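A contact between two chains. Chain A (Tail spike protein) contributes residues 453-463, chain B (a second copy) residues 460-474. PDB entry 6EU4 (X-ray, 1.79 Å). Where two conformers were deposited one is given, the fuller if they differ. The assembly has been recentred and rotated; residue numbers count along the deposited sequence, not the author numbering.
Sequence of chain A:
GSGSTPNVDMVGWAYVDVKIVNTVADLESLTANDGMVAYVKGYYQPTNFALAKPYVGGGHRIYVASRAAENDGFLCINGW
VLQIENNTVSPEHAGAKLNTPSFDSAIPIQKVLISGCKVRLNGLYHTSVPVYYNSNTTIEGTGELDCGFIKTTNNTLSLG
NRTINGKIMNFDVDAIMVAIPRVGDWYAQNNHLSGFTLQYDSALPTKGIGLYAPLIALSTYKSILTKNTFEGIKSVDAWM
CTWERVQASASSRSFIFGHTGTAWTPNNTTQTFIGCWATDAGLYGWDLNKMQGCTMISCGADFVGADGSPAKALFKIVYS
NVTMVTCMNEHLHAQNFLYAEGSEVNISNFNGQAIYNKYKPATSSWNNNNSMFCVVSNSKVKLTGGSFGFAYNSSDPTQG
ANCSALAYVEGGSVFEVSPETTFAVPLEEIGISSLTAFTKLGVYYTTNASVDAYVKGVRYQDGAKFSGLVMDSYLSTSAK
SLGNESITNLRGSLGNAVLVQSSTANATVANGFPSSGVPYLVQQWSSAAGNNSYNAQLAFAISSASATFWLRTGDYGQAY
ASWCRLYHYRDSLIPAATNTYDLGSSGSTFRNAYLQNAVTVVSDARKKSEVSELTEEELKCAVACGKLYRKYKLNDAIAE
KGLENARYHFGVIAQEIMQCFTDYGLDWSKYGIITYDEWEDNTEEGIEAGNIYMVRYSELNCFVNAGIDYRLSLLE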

# COMPACT_ATOMS: atom_id res chain seq x y z
N ALA A 453 18.48 -9.23 3.38
CA ALA A 453 18.20 -9.60 2.00
C ALA A 453 18.29 -11.10 1.82
O ALA A 453 19.30 -11.73 2.17
CB ALA A 453 19.17 -8.92 1.03
N TYR A 454 17.24 -11.66 1.23
CA TYR A 454 17.30 -13.04 0.77
C TYR A 454 18.12 -13.14 -0.51
O TYR A 454 17.90 -12.39 -1.47
CB TYR A 454 15.90 -13.59 0.54
CG TYR A 454 15.30 -14.12 1.81
CD1 TYR A 454 14.68 -13.27 2.72
CD2 TYR A 454 15.36 -15.48 2.10
CE1 TYR A 454 14.15 -13.76 3.89
CE2 TYR A 454 14.82 -15.98 3.27
CZ TYR A 454 14.22 -15.13 4.16
OH TYR A 454 13.71 -15.65 5.32
N VAL A 455 19.06 -14.08 -0.50
CA VAL A 455 19.85 -14.41 -1.68
C VAL A 455 19.92 -15.93 -1.77
O VAL A 455 20.45 -16.59 -0.88
CB VAL A 455 21.26 -13.80 -1.61
CG1 VAL A 455 22.07 -14.21 -2.82
CG2 VAL A 455 21.18 -12.27 -1.49
N LYS A 456 19.38 -16.49 -2.86
CA LYS A 456 19.37 -17.94 -3.09
C LYS A 456 18.76 -18.71 -1.92
O LYS A 456 19.28 -19.75 -1.49
CB LYS A 456 20.78 -18.46 -3.39
CG LYS A 456 21.36 -17.91 -4.68
CD LYS A 456 22.64 -18.68 -5.09
CE LYS A 456 23.89 -17.92 -4.74
NZ LYS A 456 25.09 -18.49 -5.42
N GLY A 457 17.65 -18.20 -1.40
CA GLY A 457 16.93 -18.84 -0.30
C GLY A 457 17.49 -18.63 1.08
O GLY A 457 16.97 -19.22 2.04
N VAL A 458 18.53 -17.80 1.24
CA VAL A 458 19.17 -17.58 2.53
C VAL A 458 19.05 -16.11 2.89
O VAL A 458 19.37 -15.24 2.08
CB VAL A 458 20.65 -18.00 2.49
CG1 VAL A 458 21.35 -17.73 3.83
CG2 VAL A 458 20.77 -19.45 2.10
N ARG A 459 18.60 -15.84 4.11
CA ARG A 459 18.42 -14.48 4.57
C ARG A 459 19.73 -14.00 5.19
O ARG A 459 20.23 -14.61 6.13
CB ARG A 459 17.29 -14.40 5.59
CG ARG A 459 16.94 -12.98 6.00
CD ARG A 459 15.80 -12.99 7.01
NE ARG A 459 15.29 -11.66 7.29
CZ ARG A 459 14.17 -11.43 7.97
NH1 ARG A 459 13.44 -12.45 8.44
NH2 ARG A 459 13.76 -10.18 8.18
N TYR A 460 20.27 -12.92 4.65
CA TYR A 460 21.48 -12.30 5.16
C TYR A 460 21.12 -10.99 5.84
O TYR A 460 20.52 -10.11 5.22
CB TYR A 460 22.48 -12.05 4.02
CG TYR A 460 22.96 -13.34 3.41
CD1 TYR A 460 22.27 -13.95 2.35
CD2 TYR A 460 24.10 -13.97 3.91
CE1 TYR A 460 22.71 -15.13 1.81
CE2 TYR A 460 24.55 -15.16 3.37
CZ TYR A 460 23.85 -15.74 2.32
OH TYR A 460 24.31 -16.91 1.81
N GLN A 461 21.49 -10.87 7.11
CA GLN A 461 21.32 -9.64 7.87
C GLN A 461 22.68 -9.18 8.39
O GLN A 461 23.42 -9.96 9.00
CB GLN A 461 20.36 -9.86 9.05
CG GLN A 461 18.95 -10.27 8.65
CD GLN A 461 18.06 -10.53 9.85
OE1 GLN A 461 18.41 -11.29 10.75
NE2 GLN A 461 16.90 -9.90 9.88
N ASP A 462 23.00 -7.91 8.15
CA ASP A 462 24.27 -7.36 8.62
C ASP A 462 24.13 -5.86 8.80
O ASP A 462 23.29 -5.21 8.17
CB ASP A 462 25.37 -7.69 7.61
CG ASP A 462 26.78 -7.64 8.20
OD1 ASP A 462 26.93 -7.37 9.41
OD2 ASP A 462 27.73 -7.90 7.44
N GLY A 463 24.96 -5.29 9.66
CA GLY A 463 25.02 -3.86 9.81
C GLY A 463 24.41 -3.40 11.13
O GLY A 463 23.82 -4.18 11.88
N TYR B 460 6.44 -20.88 11.49
CA TYR B 460 6.94 -22.06 10.80
C TYR B 460 7.47 -21.62 9.46
O TYR B 460 6.75 -20.98 8.68
CB TYR B 460 5.83 -23.11 10.60
CG TYR B 460 5.36 -23.70 11.87
CD1 TYR B 460 4.35 -23.09 12.58
CD2 TYR B 460 5.96 -24.84 12.41
CE1 TYR B 460 3.91 -23.62 13.77
CE2 TYR B 460 5.52 -25.38 13.59
CZ TYR B 460 4.48 -24.76 14.27
OH TYR B 460 4.06 -25.27 15.47
N GLN B 461 8.75 -21.92 9.19
CA GLN B 461 9.37 -21.62 7.91
C GLN B 461 9.91 -22.90 7.31
O GLN B 461 10.59 -23.68 7.99
CB GLN B 461 10.51 -20.60 8.06
CG GLN B 461 10.05 -19.23 8.54
CD GLN B 461 11.21 -18.27 8.72
OE1 GLN B 461 12.28 -18.65 9.22
NE2 GLN B 461 11.03 -17.04 8.28
N ASP B 462 9.58 -23.15 6.04
CA ASP B 462 10.01 -24.36 5.36
C ASP B 462 10.01 -24.12 3.86
O ASP B 462 9.28 -23.25 3.36
CB ASP B 462 9.08 -25.53 5.73
CG ASP B 462 9.71 -26.90 5.49
OD1 ASP B 462 10.89 -26.97 5.09
OD2 ASP B 462 9.01 -27.92 5.69
N GLY B 463 10.83 -24.88 3.16
CA GLY B 463 10.89 -24.88 1.71
C GLY B 463 12.11 -24.15 1.18
O GLY B 463 12.87 -23.51 1.91
N ALA B 464 12.27 -24.23 -0.15
CA ALA B 464 13.49 -23.73 -0.78
C ALA B 464 13.66 -22.22 -0.63
O ALA B 464 14.79 -21.72 -0.70
CB ALA B 464 13.53 -24.10 -2.26
N LYS B 465 12.57 -21.47 -0.46
CA LYS B 465 12.73 -20.04 -0.27
C LYS B 465 13.22 -19.69 1.13
O LYS B 465 13.62 -18.54 1.35
CB LYS B 465 11.43 -19.31 -0.56
CG LYS B 465 11.12 -19.36 -2.09
CD LYS B 465 9.90 -18.61 -2.47
CE LYS B 465 9.58 -18.83 -3.94
NZ LYS B 465 10.65 -18.26 -4.83
N PHE B 466 13.24 -20.66 2.05
CA PHE B 466 13.64 -20.45 3.44
C PHE B 466 14.68 -21.50 3.82
O PHE B 466 14.47 -22.37 4.67
CB PHE B 466 12.43 -20.50 4.38
CG PHE B 466 11.39 -19.49 4.05
CD1 PHE B 466 11.58 -18.17 4.39
CD2 PHE B 466 10.26 -19.84 3.34
CE1 PHE B 466 10.68 -17.22 4.06
CE2 PHE B 466 9.34 -18.88 3.01
CZ PHE B 466 9.56 -17.56 3.36
N SER B 467 15.83 -21.43 3.17
CA SER B 467 16.85 -22.45 3.37
C SER B 467 17.79 -22.12 4.52
O SER B 467 18.33 -23.04 5.14
CB SER B 467 17.66 -22.64 2.08
OG SER B 467 16.85 -23.18 1.05
N GLY B 468 17.96 -20.85 4.85
CA GLY B 468 18.91 -20.49 5.88
C GLY B 468 18.73 -19.06 6.34
O GLY B 468 18.05 -18.25 5.71
N LEU B 469 19.38 -18.78 7.46
CA LEU B 469 19.37 -17.46 8.08
C LEU B 469 20.79 -17.22 8.55
O LEU B 469 21.31 -17.98 9.37
CB LEU B 469 18.38 -17.39 9.24
CG LEU B 469 18.43 -16.16 10.14
CD1 LEU B 469 18.35 -14.86 9.35
CD2 LEU B 469 17.27 -16.26 11.15
N VAL B 470 21.42 -16.17 8.02
CA VAL B 470 22.82 -15.85 8.30
C VAL B 470 22.84 -14.41 8.79
O VAL B 470 22.63 -13.47 8.00
CB VAL B 470 23.71 -16.04 7.06
CG1 VAL B 470 25.10 -15.55 7.31
CG2 VAL B 470 23.76 -17.50 6.67
N MSE B 471 23.04 -14.23 10.08
CA MSE B 471 22.96 -12.90 10.67
C MSE B 471 24.23 -12.59 11.41
O MSE B 471 24.71 -13.41 12.20
CB MSE B 471 21.76 -12.78 11.59
CG MSE B 471 21.72 -13.81 12.71
SE MSE B 471 20.05 -13.50 13.75
CE MSE B 471 19.24 -15.24 13.75
N ASP B 472 24.82 -11.43 11.11
CA ASP B 472 25.94 -10.92 11.90
C ASP B 472 25.36 -10.17 13.10
O ASP B 472 25.44 -8.95 13.23
CB ASP B 472 26.82 -10.03 11.04
CG ASP B 472 28.02 -9.47 11.80
OD1 ASP B 472 28.40 -10.01 12.85
OD2 ASP B 472 28.58 -8.47 11.32
N SER B 473 24.74 -10.95 13.98
CA SER B 473 23.85 -10.44 15.02
C SER B 473 23.85 -11.44 16.17
O SER B 473 23.92 -12.65 15.93
CB SER B 473 22.41 -10.26 14.49
OG SER B 473 22.38 -9.67 13.20
N TYR B 474 23.75 -10.96 17.41
CA TYR B 474 23.65 -11.91 18.50
C TYR B 474 22.20 -12.35 18.65
O TYR B 474 21.28 -11.74 18.11
CB TYR B 474 24.19 -11.33 19.82
CG TYR B 474 23.42 -10.19 20.44
CD1 TYR B 474 22.38 -10.44 21.32
CD2 TYR B 474 23.81 -8.88 20.24
CE1 TYR B 474 21.69 -9.41 21.92
CE2 TYR B 474 23.14 -7.84 20.83
CZ TYR B 474 22.07 -8.11 21.68
OH TYR B 474 21.40 -7.10 22.31
O HOH W 1 15.19 -18.28 5.70
O HOH W 2 13.45 -15.31 8.65
O HOH W 3 19.66 -9.71 12.70
O HOH W 4 29.74 -9.48 8.25
O HOH W 5 25.50 -6.35 12.56

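The two chains are joined by a parallel β-ladder in which strand 458-462 of chain A runs beside strand 468-471 of chain B, their axes 12° apart. Four backbone hydrogen bonds form its core. Arg A459 sits between two residues of chain B, its N donating to Gly B468 O (2.9 Å) while its O accepts from Val B470 N (2.7 Å). Two residues on, Gln A461 repeats the pattern: its N donates to Val B470 O (3.0 Å), and its O receives Asp B472 N (2.9 Å). All four are nearly straight, with N-H...O angles of 165-171°. CA-H...O contacts fill the gaps between them, the shortest from Tyr A460 CA to Val B470 O (3.3 Å).

The ladder begins at the type I' turn from Val A455 to Val A458. Gly A457 O accepts a hydrogen bond from Ser B467 N (2.7 Å) and a weak one from Gly B468 N (3.4 Å), so one carbonyl serves two successive amides as chain B enters its strand. Glycine suits this position twice over: its phi is positive, and a CB would lie 2.5 Å from Ala B464 O.

At the other end two carboxylates meet, with Asp A462 OD1 only 2.8 Å from Asp B472 OD2. Two oxygens this close would repel if both groups were charged, so one acid probably holds a proton. Water 4 donates to Asp A462 OD2 (2.7 Å) and weakly to Asp B472 OD2 (3.4 Å).

Other waters extend the polar contact through side chains. Water 3 donates to both Gln A461 OE1 and Ser B473 OG, each at 2.8 Å. Water 2 accepts from Arg A459 NH1 (2.9 Å) and Gln B461 NE2 (3.0 Å), while water 1 links Tyr A454 OH (3.0 Å) to Gly B468 O (2.9 Å).

Packing follows the alternation of the strands. On the face carrying Val A458, Tyr A460 and Val B470, the last packs against both others: Val B470 CG2 lies 3.7 Å from Val A458 CG1, and Val B470 CB 3.8 Å from Tyr A460 CD2. On the other face, the aliphatic part of the extended Arg A459 side chain meets Leu B469 (CD to CD1, 3.9 Å), and Gln A461 OE1 approaches CB of the selenomethionine Met B471 (3.8 Å). Beyond the ladder, Tyr A454 reaches Phe B466, its OH near the plane of the phenylalanine ring at its edge, 3.4 Å from Phe B466 CD1. Together the two stretches bury 687 Å².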